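Local coordinates for protein acetamidase (Bacillus halodurans, PDB 2II1) that binds calcium ions and probably hydrolyses carbon–nitrogen bonds, other than peptide bonds, in linear amides, at residues A[40-45]-A[106-111]; A[88-93]-A[191-196]. All coordinates share one frame; numbering follows the deposited sequence.

Contact 1: residues A[40-45]-A[106-111]; sequences DQITNE and PTTKLF
The loop between strands 28-34 and 60-67 leans here on strand 107-114, gripping it by a carboxylate that bonds to a backbone N-H. Glu45 sets its CG anti to its own carbonyl carbon (chi1 -69°) and runs on extended, so that OE2 accepts a bond from Leu110 N at 2.7 Å. The bond is nearly straight, 174° at the hydrogen, and uses the anti lone pair of OE2. The aliphatic part of Glu45 meanwhile lies along the strand, with CG 3.8 Å from Leu110 CG. A water that accepts a bond from Lys109 NZ (2.8 Å) also lies 2.7 Å from Glu45 OE2, linking the opposite charges without direct contact; NZ bonds to Tyr120 O as well. Further in, Ile42 and Thr108 meet tip to tip, CG2 to CG2 at 3.7 Å. Threonine suits this place because its methyl faces the isoleucine while OG1 bonds to Gln47 O. Leu110 CD1 abuts Thr43 O at 3.5 Å. On the neighbouring strand 87-92, Ile42 rests on Thr91 and Leu110 on Val89, whereas Lys109, whose CB bond points away from the loop, packs on Met263 of the second subunit.

Contact 2: residues A[88-93]-A[191-196]; sequences GVMTAA and EILICG
Met90, a selenomethionine here, and Leu193 touch at their ends, Met90 CE against Leu193 CD2. The Met90 chain bends at chi3 (81°), laying CE 3.4 Å from Cys195 O and 4.0 Å from Leu193 CD2, while its CG sits against Gly196 O; the long, flexible, unbranched chain of methionine, with selenium for sulfur, can follow such an uneven surface. Leu193 holds CG anti to its backbone N and lays both branches against the strand: CD1 meets Ala92 CB at 3.9 Å, where a small methyl leaves room for it, and CD2 lies between Thr91 O and Met90 CE. An alanine at Leu193 would remove both branches and would probably loosen the packing against Ala92, Met90 and Met263 of the second subunit. The partners are strand 87-92, at the edge of a four-stranded antiparallel sheet within this chain, and the loop before strand 198-199, which reverses in a type I turn from Glu191 to Ile194 and then runs opposite to the strand. Cys195 turns SG to the side between its own N and C (chi1 60°), where it accepts a bond from Thr91 N (3.5 Å, 162°). Thr91 O, touched by Ile194 CG2 at 3.4 Å, is buried without a hydrogen-bonding partner. Beyond the thiol, Gly196 N bonds to OE2 of Glu198, a calcium ligand along with His184 and Asp182.

Overall arrangement
Contact 1 and contact 2 lie with centres about 10 Å apart, on the same side of the chain's centre, and share one antiparallel sheet through its neighbouring strands 87-92 and 107-114. Their segments alternate along the chain: 40-45, 88-93, 106-111, then 191-196. Probable backbone hydrogen bonds, Lys109 N to Met90 O at 2.8 Å among them, join the two strands. The pair of strands thus ties an outer, partly exposed loop to a buried one that leads into the calcium ligand Glu198. Both contacts also touch the second subunit, so these strands lie close both to the metal site and to the subunit interface.

Contact 1: residues A[40-45]-A[106-111]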
loop_
_atom_site.group_PDB
_atom_site.type_symbol
_atom_site.label_atom_id
_atom_site.label_comp_id
_atom_site.label_asym_id
_atom_site.label_seq_id
_atom_site.Cartn_x
_atom_site.Cartn_y
_atom_site.Cartn_z
ATOM N N ASP A 40 -22.022 -8.294 18.325
ATOM C CA ASP A 40 -22.677 -9.583 18.054
ATOM C C ASP A 40 -24.195 -9.452 17.695
ATOM O O ASP A 40 -24.992 -10.412 17.831
ATOM C CB ASP A 40 -22.411 -10.553 19.234
ATOM C CG ASP A 40 -20.905 -10.725 19.554
ATOM O OD1 ASP A 40 -20.040 -10.628 18.652
ATOM O OD2 ASP A 40 -20.576 -10.979 20.732
ATOM N N GLN A 41 -24.577 -8.262 17.211
ATOM C CA GLN A 41 -25.976 -7.945 16.925
ATOM C C GLN A 41 -26.508 -8.575 15.647
ATOM O O GLN A 41 -27.707 -8.843 15.544
ATOM C CB GLN A 41 -26.176 -6.437 16.849
ATOM C CG GLN A 41 -26.043 -5.768 18.198
ATOM C CD GLN A 41 -26.318 -4.300 18.126
ATOM O OE1 GLN A 41 -27.470 -3.901 18.075
ATOM N NE2 GLN A 41 -25.267 -3.489 18.094
ATOM N N ILE A 42 -25.631 -8.783 14.666
ATOM C CA ILE A 42 -26.021 -9.395 13.410
ATOM C C ILE A 42 -25.718 -10.896 13.452
ATOM O O ILE A 42 -24.560 -11.308 13.489
ATOM C CB ILE A 42 -25.316 -8.716 12.215
ATOM C CG1 ILE A 42 -25.396 -7.184 12.363
ATOM C CG2 ILE A 42 -25.945 -9.171 10.899
ATOM C CD1 ILE A 42 -25.063 -6.391 11.122
ATOM N N THR A 43 -26.780 -11.702 13.461
ATOM C CA THR A 43 -26.683 -13.169 13.496
ATOM C C THR A 43 -27.342 -13.865 12.289
ATOM O O THR A 43 -27.308 -15.093 12.179
ATOM C CB THR A 43 -27.413 -13.676 14.734
ATOM O OG1 THR A 43 -28.777 -13.261 14.643
ATOM C CG2 THR A 43 -26.790 -13.099 16.021
ATOM N N ASN A 44 -27.927 -13.076 11.395
ATOM C CA ASN A 44 -28.783 -13.565 10.316
ATOM C C ASN A 44 -28.661 -12.660 9.076
ATOM O O ASN A 44 -28.560 -11.447 9.211
ATOM C CB ASN A 44 -30.225 -13.672 10.842
ATOM C CG ASN A 44 -31.267 -13.165 9.866
ATOM O OD1 ASN A 44 -31.742 -12.038 9.994
ATOM N ND2 ASN A 44 -31.650 -14.004 8.897
ATOM N N GLU A 45 -28.682 -13.252 7.876
ATOM C CA GLU A 45 -28.364 -12.526 6.625
ATOM C C GLU A 45 -29.486 -11.591 6.091
ATOM O O GLU A 45 -29.265 -10.803 5.164
ATOM C CB GLU A 45 -27.939 -13.521 5.537
ATOM C CG GLU A 45 -26.582 -14.216 5.779
ATOM C CD GLU A 45 -26.069 -14.973 4.547
ATOM O OE1 GLU A 45 -26.909 -15.347 3.698
ATOM O OE2 GLU A 45 -24.841 -15.211 4.414
ATOM N N PRO A 106 -28.274 -2.700 0.290
ATOM C CA PRO A 106 -27.662 -3.214 1.507
ATOM C C PRO A 106 -27.680 -4.729 1.460
ATOM O O PRO A 106 -28.662 -5.325 1.012
ATOM C CB PRO A 106 -28.567 -2.692 2.639
ATOM C CG PRO A 106 -29.394 -1.653 2.051
ATOM C CD PRO A 106 -29.498 -1.926 0.588
ATOM N N THR A 107 -26.577 -5.316 1.886
ATOM C CA THR A 107 -26.339 -6.747 1.804
ATOM C C THR A 107 -25.582 -7.180 3.062
ATOM O O THR A 107 -24.664 -6.497 3.469
ATOM C CB THR A 107 -25.495 -7.052 0.574
ATOM O OG1 THR A 107 -26.232 -6.644 -0.588
ATOM C CG2 THR A 107 -25.140 -8.536 0.494
ATOM N N THR A 108 -26.017 -8.275 3.683
ATOM C CA THR A 108 -25.330 -8.883 4.826
ATOM C C THR A 108 -24.976 -10.323 4.492
ATOM O O THR A 108 -25.797 -11.062 3.956
ATOM C CB THR A 108 -26.204 -8.887 6.070
ATOM O OG1 THR A 108 -26.508 -7.550 6.430
ATOM C CG2 THR A 108 -25.484 -9.577 7.251
ATOM N N LYS A 109 -23.763 -10.737 4.811
ATOM C CA LYS A 109 -23.365 -12.082 4.482
ATOM C C LYS A 109 -22.555 -12.714 5.609
ATOM O O LYS A 109 -21.680 -12.062 6.225
ATOM C CB LYS A 109 -22.589 -12.075 3.172
ATOM C CG LYS A 109 -22.177 -13.438 2.665
ATOM C CD LYS A 109 -21.131 -13.291 1.569
ATOM C CE LYS A 109 -20.508 -14.623 1.211
ATOM N NZ LYS A 109 -21.525 -15.663 0.842
ATOM N N LEU A 110 -22.851 -13.998 5.845
ATOM C CA LEU A 110 -22.222 -14.796 6.902
ATOM C C LEU A 110 -21.158 -15.733 6.334
ATOM O O LEU A 110 -21.337 -16.333 5.268
ATOM C CB LEU A 110 -23.290 -15.565 7.729
ATOM C CG LEU A 110 -24.139 -14.685 8.691
ATOM C CD1 LEU A 110 -25.270 -15.442 9.383
ATOM C CD2 LEU A 110 -23.258 -14.065 9.736
ATOM N N PHE A 111 -20.043 -15.836 7.052
ATOM C CA PHE A 111 -18.893 -16.605 6.607
ATOM C C PHE A 111 -18.586 -17.623 7.672
ATOM O O PHE A 111 -18.028 -17.280 8.716
ATOM C CB PHE A 111 -17.652 -15.714 6.399
ATOM C CG PHE A 111 -17.820 -14.711 5.319
ATOM C CD1 PHE A 111 -18.587 -13.569 5.542
ATOM C CD2 PHE A 111 -17.250 -14.908 4.072
ATOM C CE1 PHE A 111 -18.784 -12.628 4.543
ATOM C CE2 PHE A 111 -17.439 -13.969 3.060
ATOM C CZ PHE A 111 -18.219 -12.820 3.292
HETATM O O HOH W 1 -23.080 -16.608 2.973
#

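Contact 2: residues A[88-93]-A[191-196]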
loop_
_atom_site.group_PDB
_atom_site.type_symbol
_atom_site.label_atom_id
_atom_site.label_comp_id
_atom_site.label_asym_id
_atom_site.label_seq_id
_atom_site.Cartn_x
_atom_site.Cartn_y
_atom_site.Cartn_z
ATOM N N GLY A 88 -18.081 -15.548 10.812
ATOM C CA GLY A 88 -17.914 -14.122 10.620
ATOM C C GLY A 88 -19.066 -13.478 9.872
ATOM O O GLY A 88 -19.995 -14.156 9.460
ATOM N N VAL A 89 -18.992 -12.162 9.696
ATOM C CA VAL A 89 -20.075 -11.355 9.101
ATOM C C VAL A 89 -19.484 -10.138 8.341
ATOM O O VAL A 89 -18.511 -9.486 8.788
ATOM C CB VAL A 89 -21.117 -10.851 10.171
ATOM C CG1 VAL A 89 -22.238 -10.045 9.530
ATOM C CG2 VAL A 89 -21.724 -12.008 10.964
HETATM N N MSE A 90 -20.052 -9.880 7.166
HETATM C CA MSE A 90 -19.772 -8.677 6.412
HETATM C C MSE A 90 -21.081 -7.991 6.022
HETATM O O MSE A 90 -22.114 -8.648 5.791
HETATM C CB MSE A 90 -18.973 -8.981 5.137
HETATM C CG MSE A 90 -17.582 -9.558 5.363
HETATM SE SE MSE A 90 -16.511 -9.632 3.706
HETATM C CE MSE A 90 -15.967 -7.816 3.719
ATOM N N THR A 91 -20.987 -6.663 5.943
ATOM C CA THR A 91 -22.054 -5.791 5.522
ATOM C C THR A 91 -21.592 -4.858 4.362
ATOM O O THR A 91 -20.588 -4.142 4.484
ATOM C CB THR A 91 -22.569 -4.926 6.721
ATOM O OG1 THR A 91 -21.576 -3.966 7.088
ATOM C CG2 THR A 91 -22.903 -5.785 7.918
ATOM N N ALA A 92 -22.324 -4.907 3.244
ATOM C CA ALA A 92 -22.211 -3.925 2.157
ATOM C C ALA A 92 -23.376 -2.935 2.266
ATOM O O ALA A 92 -24.528 -3.357 2.186
ATOM C CB ALA A 92 -22.237 -4.624 0.787
ATOM N N ALA A 93 -23.061 -1.638 2.445
ATOM C CA ALA A 93 -24.066 -0.551 2.611
ATOM C C ALA A 93 -23.827 0.592 1.629
ATOM O O ALA A 93 -22.783 1.238 1.697
ATOM C CB ALA A 93 -24.033 0.004 4.039
ATOM N N GLU A 191 -9.347 -2.182 3.466
ATOM C CA GLU A 191 -10.682 -2.464 4.047
ATOM C C GLU A 191 -11.787 -1.729 3.252
ATOM O O GLU A 191 -12.679 -1.082 3.818
ATOM C CB GLU A 191 -10.716 -2.032 5.502
ATOM C CG GLU A 191 -11.847 -2.678 6.276
ATOM C CD GLU A 191 -11.913 -2.221 7.707
ATOM O OE1 GLU A 191 -11.538 -1.049 7.959
ATOM O OE2 GLU A 191 -12.345 -3.037 8.569
ATOM N N ILE A 192 -11.712 -1.844 1.926
ATOM C CA ILE A 192 -12.402 -0.906 1.035
ATOM C C ILE A 192 -13.936 -0.917 1.100
ATOM O O ILE A 192 -14.543 0.101 0.866
ATOM C CB ILE A 192 -11.918 -0.991 -0.460
ATOM C CG1 ILE A 192 -12.248 -2.351 -1.118
ATOM C CG2 ILE A 192 -10.440 -0.630 -0.532
ATOM C CD1 ILE A 192 -13.702 -2.477 -1.692
ATOM N N LEU A 193 -14.546 -2.045 1.427
ATOM C CA LEU A 193 -16.010 -2.098 1.500
ATOM C C LEU A 193 -16.538 -1.329 2.727
ATOM O O LEU A 193 -17.598 -0.706 2.642
ATOM C CB LEU A 193 -16.507 -3.552 1.495
ATOM C CG LEU A 193 -18.012 -3.853 1.505
ATOM C CD1 LEU A 193 -18.612 -3.382 0.244
ATOM C CD2 LEU A 193 -18.305 -5.315 1.694
ATOM N N ILE A 194 -15.770 -1.359 3.824
ATOM C CA ILE A 194 -16.104 -0.796 5.175
ATOM C C ILE A 194 -15.769 -1.802 6.297
ATOM O O ILE A 194 -15.557 -1.438 7.447
ATOM C CB ILE A 194 -17.598 -0.286 5.340
ATOM C CG1 ILE A 194 -17.742 0.643 6.566
ATOM C CG2 ILE A 194 -18.602 -1.470 5.369
ATOM C CD1 ILE A 194 -17.301 2.098 6.317
ATOM N N CYS A 195 -15.676 -3.077 5.971
ATOM C CA CYS A 195 -15.448 -4.052 7.011
ATOM C C CYS A 195 -14.518 -5.161 6.527
ATOM O O CYS A 195 -14.295 -5.324 5.313
ATOM C CB CYS A 195 -16.808 -4.621 7.421
ATOM S SG CYS A 195 -17.723 -5.444 6.093
ATOM N N GLY A 196 -13.958 -5.888 7.483
ATOM C CA GLY A 196 -13.276 -7.137 7.206
ATOM C C GLY A 196 -14.311 -8.217 7.399
ATOM O O GLY A 196 -15.503 -7.937 7.465
HETATM O O HOH W 2 -20.556 -0.491 2.245
#